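Lysine/ornithine decarboxylase (Selenomonas ruminantium, PDB 5GJO) catalyses the pyridoxal-phosphate-dependent decarboxylation of both L-lysine and L-ornithine, giving cadaverine and putrescine for polyamine synthesis, and works as a homodimer. Local coordinates at residues T213-G218 with T251-E256; L42-V47 with A239-I244; V134-A139 with M175-H180; M91-P96 with R112-D117. The protein carries 2 engineered substitutions. All blocks are in the same frame, centred on the assembly; numbering follows the deposited sequence.

Contact 1. Residues T213-G218 with T251-E256. With PLP (pyridoxal-5'-phosphate), chain H.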
# COMPACT_ATOMS: atom_id res chain seq x y z
N THR A 213 1.40 32.27 -21.52
CA THR A 213 2.49 32.89 -20.77
C THR A 213 3.41 31.87 -20.00
O THR A 213 4.53 32.23 -19.62
CB THR A 213 1.90 33.85 -19.71
OG1 THR A 213 0.99 33.21 -18.85
CG2 THR A 213 1.12 35.04 -20.36
N ASP A 214 2.86 30.69 -19.68
CA ASP A 214 3.49 29.71 -18.79
C ASP A 214 3.59 28.31 -19.38
O ASP A 214 2.66 27.84 -19.98
CB ASP A 214 2.67 29.60 -17.52
CG ASP A 214 2.85 30.79 -16.60
OD1 ASP A 214 2.49 31.88 -17.01
OD2 ASP A 214 3.33 30.61 -15.49
N LEU A 215 4.71 27.65 -19.13
CA LEU A 215 4.94 26.31 -19.63
C LEU A 215 5.46 25.48 -18.40
O LEU A 215 6.33 25.94 -17.70
CB LEU A 215 5.99 26.36 -20.66
CG LEU A 215 6.55 25.09 -21.21
CD1 LEU A 215 5.43 24.36 -21.99
CD2 LEU A 215 7.80 25.35 -22.08
N ASP A 216 4.83 24.34 -18.13
CA ASP A 216 5.25 23.46 -17.01
C ASP A 216 5.71 22.13 -17.67
O ASP A 216 4.92 21.42 -18.26
CB ASP A 216 4.08 23.29 -16.07
CG ASP A 216 4.42 22.54 -14.79
OD1 ASP A 216 5.08 21.51 -14.89
OD2 ASP A 216 3.94 22.93 -13.68
N ILE A 217 6.98 21.83 -17.52
CA ILE A 217 7.61 20.69 -18.07
C ILE A 217 7.51 19.38 -17.25
O ILE A 217 8.10 18.39 -17.68
CB ILE A 217 9.10 20.96 -18.36
CG1 ILE A 217 9.95 21.10 -17.10
CG2 ILE A 217 9.23 22.21 -19.22
CD1 ILE A 217 11.41 20.89 -17.41
N GLY A 218 6.81 19.41 -16.14
CA GLY A 218 6.59 18.22 -15.31
C GLY A 218 7.85 17.75 -14.62
O GLY A 218 8.78 18.56 -14.40
N THR A 251 8.94 33.13 -21.92
CA THR A 251 7.84 32.46 -21.26
C THR A 251 8.31 32.10 -19.80
O THR A 251 9.46 31.91 -19.64
CB THR A 251 7.55 31.21 -22.09
OG1 THR A 251 6.97 31.61 -23.35
CG2 THR A 251 6.58 30.31 -21.42
N ALA A 252 7.39 32.14 -18.86
CA ALA A 252 7.58 31.67 -17.45
C ALA A 252 7.51 30.15 -17.48
O ALA A 252 6.46 29.59 -17.78
CB ALA A 252 6.56 32.21 -16.48
N VAL A 253 8.65 29.53 -17.25
CA VAL A 253 8.76 28.06 -17.29
C VAL A 253 8.96 27.46 -15.93
O VAL A 253 9.60 28.06 -15.04
CB VAL A 253 9.89 27.60 -18.27
CG1 VAL A 253 9.90 26.09 -18.42
CG2 VAL A 253 9.75 28.31 -19.63
N TRP A 254 8.37 26.28 -15.75
CA TRP A 254 8.28 25.65 -14.47
C TRP A 254 8.47 24.14 -14.58
O TRP A 254 8.35 23.53 -15.65
CB TRP A 254 6.91 25.86 -13.82
CG TRP A 254 6.51 27.26 -13.84
CD1 TRP A 254 5.80 27.90 -14.83
CD2 TRP A 254 6.86 28.25 -12.86
NE1 TRP A 254 5.67 29.27 -14.48
CE2 TRP A 254 6.33 29.50 -13.31
CE3 TRP A 254 7.59 28.22 -11.67
CZ2 TRP A 254 6.47 30.66 -12.58
CZ3 TRP A 254 7.72 29.44 -10.91
CH2 TRP A 254 7.16 30.60 -11.37
N THR A 255 8.85 23.56 -13.44
CA THR A 255 9.03 22.10 -13.38
C THR A 255 8.41 21.56 -12.13
O THR A 255 8.31 22.26 -11.13
CB THR A 255 10.55 21.74 -13.55
OG1 THR A 255 10.71 20.28 -13.55
CG2 THR A 255 11.40 22.41 -12.43
N GLU A 256 8.05 20.29 -12.13
CA GLU A 256 7.36 19.60 -11.07
C GLU A 256 8.15 18.35 -10.64
O GLU A 256 7.61 17.23 -10.65
CB GLU A 256 5.90 19.21 -11.46
CG GLU A 256 5.01 20.39 -11.80
CD GLU A 256 3.56 20.04 -12.14
OE1 GLU A 256 3.20 18.88 -11.85
OE2 GLU A 256 2.80 20.95 -12.67
N1 PLP H . 3.99 16.30 -11.16
C2 PLP H . 2.96 15.52 -11.57
C2A PLP H . 1.71 16.16 -12.12
C3 PLP H . 3.06 14.04 -11.48
O3 PLP H . 2.03 13.24 -11.88
C4 PLP H . 4.31 13.47 -10.93
C4A PLP H . 4.50 12.01 -10.80
O4A PLP H . 3.53 11.27 -10.72
C5 PLP H . 5.36 14.43 -10.52
C6 PLP H . 5.14 15.80 -10.66
C5A PLP H . 6.67 13.93 -9.95
O4P PLP H . 7.23 12.96 -10.84
P PLP H . 8.73 12.42 -10.61
O1P PLP H . 9.59 13.65 -10.77
O2P PLP H . 8.92 11.39 -11.70
O3P PLP H . 8.71 11.85 -9.21

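Contact 2. Residues L42-V47 with A239-I244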
# COMPACT_ATOMS: atom_id res chain seq x y z
N LEU A 42 19.30 23.93 -14.07
CA LEU A 42 18.06 24.15 -14.75
C LEU A 42 17.46 25.47 -14.24
O LEU A 42 16.37 25.50 -13.75
CB LEU A 42 17.13 22.95 -14.51
CG LEU A 42 15.80 22.85 -15.25
CD1 LEU A 42 15.92 23.01 -16.75
CD2 LEU A 42 15.12 21.54 -14.92
N PRO A 43 18.21 26.56 -14.41
CA PRO A 43 17.72 27.82 -13.87
C PRO A 43 16.41 28.33 -14.44
O PRO A 43 15.62 28.94 -13.72
CB PRO A 43 18.91 28.77 -14.11
CG PRO A 43 19.66 28.19 -15.23
CD PRO A 43 19.56 26.67 -14.94
N ARG A 44 16.14 28.06 -15.70
CA ARG A 44 14.93 28.54 -16.34
C ARG A 44 13.61 27.99 -15.75
O ARG A 44 12.58 28.60 -15.90
CB ARG A 44 14.98 28.32 -17.86
CG ARG A 44 15.93 29.26 -18.60
CD ARG A 44 15.58 30.74 -18.41
NE ARG A 44 14.16 30.98 -18.59
CZ ARG A 44 13.54 30.97 -19.76
NH1 ARG A 44 12.24 31.17 -19.80
NH2 ARG A 44 14.20 30.76 -20.87
N ALA A 45 13.65 26.81 -15.13
CA ALA A 45 12.41 26.18 -14.67
C ALA A 45 12.27 26.33 -13.22
O ALA A 45 12.95 25.60 -12.45
CB ALA A 45 12.38 24.70 -15.06
N GLY A 46 11.33 27.20 -12.81
CA GLY A 46 10.96 27.38 -11.44
C GLY A 46 10.33 26.10 -10.86
O GLY A 46 9.66 25.40 -11.55
N VAL A 47 10.65 25.80 -9.61
CA VAL A 47 10.26 24.51 -9.01
C VAL A 47 8.91 24.52 -8.28
O VAL A 47 8.66 25.31 -7.33
CB VAL A 47 11.34 24.06 -8.04
CG1 VAL A 47 10.98 22.74 -7.38
CG2 VAL A 47 12.66 23.93 -8.74
N ALA A 239 20.78 20.28 -20.76
CA ALA A 239 20.20 20.08 -22.13
C ALA A 239 18.75 20.51 -22.13
O ALA A 239 18.31 21.19 -23.08
CB ALA A 239 20.32 18.65 -22.56
N ILE A 240 18.02 20.22 -21.08
CA ILE A 240 16.63 20.73 -20.96
C ILE A 240 16.66 22.27 -20.90
O ILE A 240 15.88 22.99 -21.60
CB ILE A 240 15.92 20.08 -19.81
CG1 ILE A 240 15.74 18.58 -20.02
CG2 ILE A 240 14.56 20.67 -19.54
CD1 ILE A 240 15.39 17.81 -18.76
N ASN A 241 17.53 22.82 -20.04
CA ASN A 241 17.61 24.27 -19.87
C ASN A 241 17.97 24.94 -21.21
O ASN A 241 17.33 25.98 -21.55
CB ASN A 241 18.64 24.64 -18.79
CG ASN A 241 18.45 26.02 -18.30
OD1 ASN A 241 17.53 26.34 -17.57
ND2 ASN A 241 19.36 26.89 -18.73
N LYS A 242 18.88 24.32 -21.96
CA LYS A 242 19.37 24.86 -23.24
C LYS A 242 18.17 24.95 -24.21
O LYS A 242 17.98 25.98 -24.94
CB LYS A 242 20.52 24.04 -23.81
CG LYS A 242 21.13 24.63 -25.08
CD LYS A 242 22.07 23.69 -25.77
CE LYS A 242 22.82 24.44 -26.85
NZ LYS A 242 23.90 23.57 -27.42
N GLN A 243 17.33 23.93 -24.20
CA GLN A 243 16.21 23.89 -25.11
C GLN A 243 15.14 24.86 -24.67
O GLN A 243 14.42 25.48 -25.51
CB GLN A 243 15.65 22.46 -25.21
CG GLN A 243 14.50 22.28 -26.22
CD GLN A 243 15.00 21.95 -27.61
OE1 GLN A 243 16.01 22.46 -28.04
NE2 GLN A 243 14.35 21.02 -28.27
N ILE A 244 15.00 25.11 -23.37
CA ILE A 244 14.08 26.11 -22.92
C ILE A 244 14.58 27.53 -23.28
O ILE A 244 13.78 28.36 -23.69
CB ILE A 244 13.84 26.04 -21.38
CG1 ILE A 244 13.10 24.74 -20.98
CG2 ILE A 244 13.05 27.23 -20.87
CD1 ILE A 244 13.29 24.39 -19.56

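Contact 3. Residues V134-A139 with M175-H180. With PLP (pyridoxal-5'-phosphate), chain H.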
# COMPACT_ATOMS: atom_id res chain seq x y z
N VAL A 134 -5.36 28.02 -15.87
CA VAL A 134 -5.28 26.61 -16.29
C VAL A 134 -4.22 26.37 -17.32
O VAL A 134 -3.93 27.18 -18.21
CB VAL A 134 -6.64 26.03 -16.78
CG1 VAL A 134 -7.67 26.12 -15.73
CG2 VAL A 134 -7.10 26.75 -18.09
N LEU A 135 -3.48 25.24 -17.14
CA LEU A 135 -2.55 24.75 -18.12
C LEU A 135 -3.13 23.43 -18.63
O LEU A 135 -3.47 22.52 -17.87
CB LEU A 135 -1.16 24.48 -17.55
CG LEU A 135 -0.44 25.67 -16.89
CD1 LEU A 135 -1.14 26.02 -15.62
CD2 LEU A 135 0.94 25.20 -16.47
N VAL A 136 -3.16 23.28 -19.95
CA VAL A 136 -3.67 22.09 -20.53
C VAL A 136 -2.48 21.12 -20.63
O VAL A 136 -1.42 21.51 -21.04
CB VAL A 136 -4.32 22.28 -21.92
CG1 VAL A 136 -3.38 22.78 -22.95
CG2 VAL A 136 -4.96 20.96 -22.38
N ARG A 137 -2.73 19.87 -20.24
CA ARG A 137 -1.65 18.85 -20.24
C ARG A 137 -1.79 18.06 -21.53
O ARG A 137 -2.87 17.45 -21.77
CB ARG A 137 -1.88 17.88 -19.11
CG ARG A 137 -0.73 16.87 -19.00
CD ARG A 137 -0.90 16.10 -17.72
NE ARG A 137 -0.03 14.94 -17.64
CZ ARG A 137 0.08 14.21 -16.53
NH1 ARG A 137 -0.44 14.62 -15.37
NH2 ARG A 137 0.83 13.08 -16.55
N ILE A 138 -0.72 18.04 -22.28
CA ILE A 138 -0.63 17.27 -23.52
C ILE A 138 0.07 15.92 -23.29
O ILE A 138 1.02 15.81 -22.50
CB ILE A 138 0.12 18.02 -24.65
CG1 ILE A 138 1.54 18.49 -24.26
CG2 ILE A 138 -0.73 19.20 -25.11
CD1 ILE A 138 2.39 19.05 -25.37
N ALA A 139 -0.39 14.94 -24.03
CA ALA A 139 0.21 13.63 -24.09
C ALA A 139 1.46 13.69 -24.96
O ALA A 139 1.42 14.14 -26.09
CB ALA A 139 -0.84 12.61 -24.59
N MET A 175 -3.78 29.81 -19.61
CA MET A 175 -2.49 30.33 -19.22
C MET A 175 -1.32 29.67 -19.93
O MET A 175 -0.24 30.28 -20.20
CB MET A 175 -2.31 30.15 -17.69
CG MET A 175 -1.06 30.90 -17.23
SD MET A 175 -0.71 30.51 -15.53
CE MET A 175 -0.37 32.20 -15.05
N GLY A 176 -1.51 28.39 -20.24
CA GLY A 176 -0.42 27.68 -20.91
C GLY A 176 -0.58 26.17 -21.06
O GLY A 176 -1.70 25.63 -21.04
N ILE A 177 0.57 25.56 -21.21
CA ILE A 177 0.69 24.14 -21.54
C ILE A 177 1.63 23.47 -20.52
O ILE A 177 2.62 24.06 -20.09
CB ILE A 177 1.18 23.96 -22.94
CG1 ILE A 177 0.15 24.61 -23.92
CG2 ILE A 177 1.30 22.49 -23.31
CD1 ILE A 177 0.57 24.58 -25.36
N CYS A 178 1.26 22.24 -20.19
CA CYS A 178 2.10 21.35 -19.39
C CYS A 178 2.18 19.96 -19.97
O CYS A 178 1.40 19.53 -20.81
CB CYS A 178 1.58 21.26 -17.92
SG CYS A 178 0.03 20.46 -17.63
N PHE A 179 3.17 19.24 -19.48
CA PHE A 179 3.39 17.87 -19.88
C PHE A 179 4.22 17.16 -18.77
O PHE A 179 4.85 17.83 -17.91
CB PHE A 179 4.05 17.70 -21.24
CG PHE A 179 5.39 18.36 -21.38
CD1 PHE A 179 6.53 17.75 -20.92
CD2 PHE A 179 5.51 19.56 -21.95
CE1 PHE A 179 7.77 18.32 -21.05
CE2 PHE A 179 6.73 20.18 -22.08
CZ PHE A 179 7.89 19.55 -21.65
N HIS A 180 4.09 15.83 -18.77
CA HIS A 180 4.99 15.01 -17.89
C HIS A 180 5.45 13.87 -18.80
O HIS A 180 4.61 13.15 -19.37
CB HIS A 180 4.28 14.54 -16.67
CG HIS A 180 5.20 14.10 -15.58
ND1 HIS A 180 6.23 13.22 -15.83
CD2 HIS A 180 5.27 14.39 -14.27
CE1 HIS A 180 6.86 12.93 -14.70
NE2 HIS A 180 6.31 13.63 -13.73
N1 PLP H . 3.99 16.30 -11.16
C2 PLP H . 2.96 15.52 -11.57
C2A PLP H . 1.71 16.16 -12.12
C3 PLP H . 3.06 14.04 -11.48
O3 PLP H . 2.03 13.24 -11.88
C4 PLP H . 4.31 13.47 -10.93
C4A PLP H . 4.50 12.01 -10.80
O4A PLP H . 3.53 11.27 -10.72
C5 PLP H . 5.36 14.43 -10.52
C6 PLP H . 5.14 15.80 -10.66
C5A PLP H . 6.67 13.93 -9.95
O4P PLP H . 7.23 12.96 -10.84
P PLP H . 8.73 12.42 -10.61
O1P PLP H . 9.59 13.65 -10.77
O2P PLP H . 8.92 11.39 -11.70
O3P PLP H . 8.71 11.85 -9.21
O HOH W 1 1.88 14.59 -20.21

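Contact 4. Residues M91-P96 with R112-D117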
# COMPACT_ATOMS: atom_id res chain seq x y z
N MET A 91 0.80 27.10 -4.80
CA MET A 91 0.44 25.75 -5.18
C MET A 91 -0.10 25.64 -6.59
O MET A 91 -0.71 26.55 -7.10
CB MET A 91 -0.58 25.19 -4.21
CG MET A 91 -0.22 25.30 -2.72
SD MET A 91 -1.53 24.68 -1.67
CE MET A 91 -1.15 25.42 -0.09
N ILE A 92 0.15 24.50 -7.22
CA ILE A 92 -0.57 24.07 -8.41
C ILE A 92 -1.30 22.80 -8.10
O ILE A 92 -0.72 21.85 -7.57
CB ILE A 92 0.31 23.95 -9.66
CG1 ILE A 92 -0.58 23.66 -10.89
CG2 ILE A 92 1.41 22.96 -9.52
CD1 ILE A 92 0.15 23.68 -12.21
N TYR A 93 -2.60 22.77 -8.35
CA TYR A 93 -3.36 21.54 -8.17
C TYR A 93 -3.29 20.83 -9.52
O TYR A 93 -4.11 21.04 -10.39
CB TYR A 93 -4.79 21.87 -7.72
CG TYR A 93 -5.71 20.73 -7.36
CD1 TYR A 93 -5.26 19.44 -7.20
CD2 TYR A 93 -7.05 20.96 -7.17
CE1 TYR A 93 -6.12 18.41 -6.88
CE2 TYR A 93 -7.92 19.94 -6.86
CZ TYR A 93 -7.45 18.67 -6.71
OH TYR A 93 -8.33 17.69 -6.39
N ALA A 94 -2.26 20.01 -9.66
CA ALA A 94 -1.94 19.36 -10.94
C ALA A 94 -2.43 17.92 -11.07
O ALA A 94 -1.89 17.14 -11.90
CB ALA A 94 -0.46 19.38 -11.15
N ASN A 95 -3.42 17.56 -10.33
CA ASN A 95 -4.17 16.34 -10.63
C ASN A 95 -5.16 16.72 -11.72
O ASN A 95 -6.05 17.58 -11.47
CB ASN A 95 -4.84 15.87 -9.43
CG ASN A 95 -5.38 14.46 -9.57
OD1 ASN A 95 -5.82 14.04 -10.65
ND2 ASN A 95 -5.28 13.68 -8.46
N PRO A 96 -5.01 16.13 -12.91
CA PRO A 96 -5.92 16.54 -13.98
C PRO A 96 -7.37 16.21 -13.70
O PRO A 96 -8.20 16.83 -14.38
CB PRO A 96 -5.41 15.73 -15.21
CG PRO A 96 -4.04 15.34 -14.86
CD PRO A 96 -4.05 15.13 -13.38
N ARG A 112 -5.36 28.72 -7.19
CA ARG A 112 -5.98 29.05 -8.46
C ARG A 112 -5.12 28.75 -9.68
O ARG A 112 -5.11 29.51 -10.63
CB ARG A 112 -6.50 30.49 -8.45
CG ARG A 112 -5.50 31.54 -8.02
CD ARG A 112 -6.06 32.95 -8.21
NE ARG A 112 -6.55 33.14 -9.57
CZ ARG A 112 -5.78 33.37 -10.63
NH1 ARG A 112 -6.33 33.50 -11.84
NH2 ARG A 112 -4.47 33.44 -10.50
N ARG A 113 -4.37 27.65 -9.64
CA ARG A 113 -3.52 27.25 -10.80
C ARG A 113 -3.83 25.76 -10.86
O ARG A 113 -3.63 25.05 -9.83
CB ARG A 113 -2.09 27.55 -10.50
CG ARG A 113 -1.15 27.22 -11.61
CD ARG A 113 0.24 27.65 -11.19
NE ARG A 113 1.23 27.53 -12.21
CZ ARG A 113 1.70 28.52 -12.97
NH1 ARG A 113 1.22 29.75 -12.88
NH2 ARG A 113 2.66 28.29 -13.86
N PHE A 114 -4.33 25.32 -12.00
CA PHE A 114 -4.84 23.97 -12.20
C PHE A 114 -4.26 23.43 -13.49
O PHE A 114 -3.95 24.18 -14.36
CB PHE A 114 -6.36 23.99 -12.40
CG PHE A 114 -7.17 24.40 -11.20
CD1 PHE A 114 -6.72 24.22 -9.93
CD2 PHE A 114 -8.44 24.93 -11.37
CE1 PHE A 114 -7.47 24.58 -8.85
CE2 PHE A 114 -9.20 25.30 -10.30
CZ PHE A 114 -8.71 25.12 -9.03
N THR A 115 -4.14 22.11 -13.58
CA THR A 115 -4.01 21.40 -14.89
C THR A 115 -5.25 20.66 -15.23
O THR A 115 -6.04 20.34 -14.39
CB THR A 115 -2.74 20.47 -14.98
OG1 THR A 115 -2.97 19.35 -14.16
CG2 THR A 115 -1.52 21.20 -14.47
N PHE A 116 -5.42 20.40 -16.52
CA PHE A 116 -6.48 19.55 -17.01
C PHE A 116 -6.14 18.92 -18.36
O PHE A 116 -5.29 19.39 -19.06
CB PHE A 116 -7.80 20.31 -17.08
CG PHE A 116 -7.89 21.28 -18.22
CD1 PHE A 116 -7.02 22.33 -18.32
CD2 PHE A 116 -8.88 21.14 -19.18
CE1 PHE A 116 -7.12 23.23 -19.37
CE2 PHE A 116 -8.97 22.02 -20.22
CZ PHE A 116 -8.10 23.06 -20.32
N ASP A 117 -6.80 17.82 -18.67
CA ASP A 117 -6.59 17.14 -19.94
C ASP A 117 -7.87 16.66 -20.61
O ASP A 117 -7.80 15.89 -21.53
CB ASP A 117 -5.58 15.99 -19.79
CG ASP A 117 -6.06 14.89 -18.87
OD1 ASP A 117 -7.26 14.79 -18.61
OD2 ASP A 117 -5.22 14.11 -18.41
O HOH W 2 -2.43 28.83 -6.88
O HOH W 3 -0.88 17.33 -14.45
O HOH W 4 -8.82 16.57 -17.07

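Contact 1. Residues T213-G218 with T251-E256
D216 and E256 bring their carboxylates together at the C-terminal ends of two neighbouring parallel strands, 214-216 and 252-255, with D216 OD2 2.5 Å from E256 OE2. The side chains cross at about a right angle and the two acid planes stand 87° apart. The other oxygen of E256 faces the cofactor, OE1 lying 2.8 Å from N1 of the PLP ring. D216 is steadied in turn by an Asx turn, its OD1 accepting from the backbone N of G218. At the far end of the strands D214 OD2 takes the indole NE1-H of W254 at 2.9 Å, the carboxylate almost coplanar with the ring but the bond tilted out of both planes. The same OD2 makes a salt bridge to R113, whose guanidinium also has a cation-pi contact with W254. T213 OG1 gives a hydrogen bond to D214 OD1. Between these groups runs a parallel ladder, L215 accepting from W254 and donating to A252, and I217 N donating to W254 O. G218 O closes it with two donors, T255 OG1 at 2.7 Å and E256 N, the latter from well above the carbonyl plane. On the opposite sheet face from D214, D216 and W254 lie L215 and V253; V253 CG1 meets I217 CG2, just beyond the strand end, at 4.0 Å, and L215 also packs against helix 189-207. With one carboxylate oxygen at N1 and the other against D216, E256 is placed to stabilise a protonated pyridine nitrogen, which would probably strengthen the ring as an electron sink.

Contact 2. Residues L42-V47 with A239-I244
N241 reaches from helix 233-247 to the turn that follows helix 28-41 and makes the one hydrogen bond between the two segments. Its OD1 accepts from R44 N at 2.9 Å, the N-H pointing well at the oxygen (162°) and lying in the plane of the amide carbonyl. With CG anti to the backbone N (chi1 -162°), the amide is carried across to the type I turn L42-A45, whose own closing bond, A45 N to L42 O, is weak. The same oxygen sits close to P43 CD, at 3.3 Å, and the proline ring and the asparagine side chain cross at about a right angle.

The R44 chain bends at chi2 and chi3; its NH2 forms a salt bridge with D245 of the helix and its NH1 a hydrogen bond with F248 O just past the helix end. I244 CG2 lies over one face of that guanidinium, 3.7 Å above its plane and offset toward the rim, and touches R44 CB as well.

The apolar contacts centre on L42 CD1, which lies 3.9 Å from I240 CG2 and 4.1 Å from I244 CD1 and brushes the CB of N241. I240 also touches Y191 and I244 touches L195, both of helix 189-207, while L42 also touches F221.

A loop leading into the first strand of the barrel thus packs on the last long helix before strand 252-255, as befits the closure of the eight-stranded alpha/beta barrel of class-II decarboxylases.

Contact 3. Residues V134-A139 with M175-H180
R137 and H180 stand at the cofactor end of two adjacent parallel strands in the PLP-binding barrel, their side chains running alongside each other in the same direction. H180 NE2 donates to the ester oxygen O4P of PLP at 3.1 Å, while its CD2 lies 3.6 Å from C3 and C4 of the pyridine ring. ND1 is hydrogen-bonded to G182 N, which helps fix the ring's rotation. R137 is extended from CG to NE; H180 CB lies over one face of its guanidinium, and NH2 is held by L149 O. A water joins the two strand ends, accepting from R137 NE and from H180 N at 2.9 Å, and lies 2.7 Å from I138 O.

Farther back the backbones pair in parallel register. V136 accepts from C178 N and donates to G176 O, and C178 O receives I138 N at 3.0 Å. V134 O takes M175 N and a weak bond from G176 N. G176 adopts backbone angles (phi 171°) at which a side-chain carbon would collide with the carbonyl oxygen of M175, which explains the glycine.

On the R137 face, C178 SG sits 3.5 Å from R137 CB. On the other face V136 CG1 meets I177 CG1 at 4.1 Å; I138, farther along, brings CG1 near I177 CG2, and helices 160-169 and 189-207 pack against these residues. This is the beta-alpha-beta unit of an alpha/beta barrel, with ligand groups at the C-terminal strand ends.

Contact 4. Residues M91-P96 with R112-D117
Y93 and R113 supply the strongest direct bond here, Y93 N donating to R113 O at 2.9 Å. The return bond, T115 N to Y93 O, is weak at 3.4 Å. Either side of this single bridge, waters rather than direct backbone bonds link the two segments. One water donates to M91 O and accepts from R112 N. A second donates to A94 O at 2.7 Å and also bonds T115 OG1. The third donates to P96 O and D117 OD1 and accepts from D117 N at 2.9 Å.

Several other polar groups find partners beyond the two strands. K98 NZ donates to both N95 O and T115 O, D117 OD2 takes G154 N, and N95 ND2 reaches A73 O. From the second subunit, K276 forms a salt bridge with D117 OD1, and P322 O accepts from N95 ND2.

Apolar contacts accompany these bonds. R113, whose guanidinium pairs with D214, is extended from CG to NE, and its CG lies 3.7 Å from I92 CG1. With I92 CG1 anti to the backbone N (chi1 -173°) and chi2 extended as well (173°), CD1 reaches T115 CG2, also at 3.7 Å. Y93 CB touches F114 CD1 at 3.8 Å, and F114 CE1 lies at the edge of the tyrosine ring. P96 CB rests against D117 OD2.

The loosely paired strands close the barrel between its third and fourth strands, with A94 in the PLP pocket and N95 beside C324 of the second subunit, the probable proton donor.

Overall arrangement
All four contacts belong to the PLP-binding alpha/beta barrel and reach its single parallel sheet. Along the chain, contacts 4, 3 and 1 follow in series, and contact 2 spans contacts 3 and 4 while its segments alternate with those of contact 1. Around the barrel, strand 45-50 of contact 2 adjoins strand 252-255 of contact 1, 214-216 adjoins 173-178 of contact 3, and 133-137 adjoins 113-116 of contact 4. Centres of these successive contacts lie about 9 Å apart, whereas contacts 2 and 4 are about 21 Å apart. Contacts 1, 3 and 4 each bring a residue to the cofactor pocket, so neighbouring strand ends jointly build one active site.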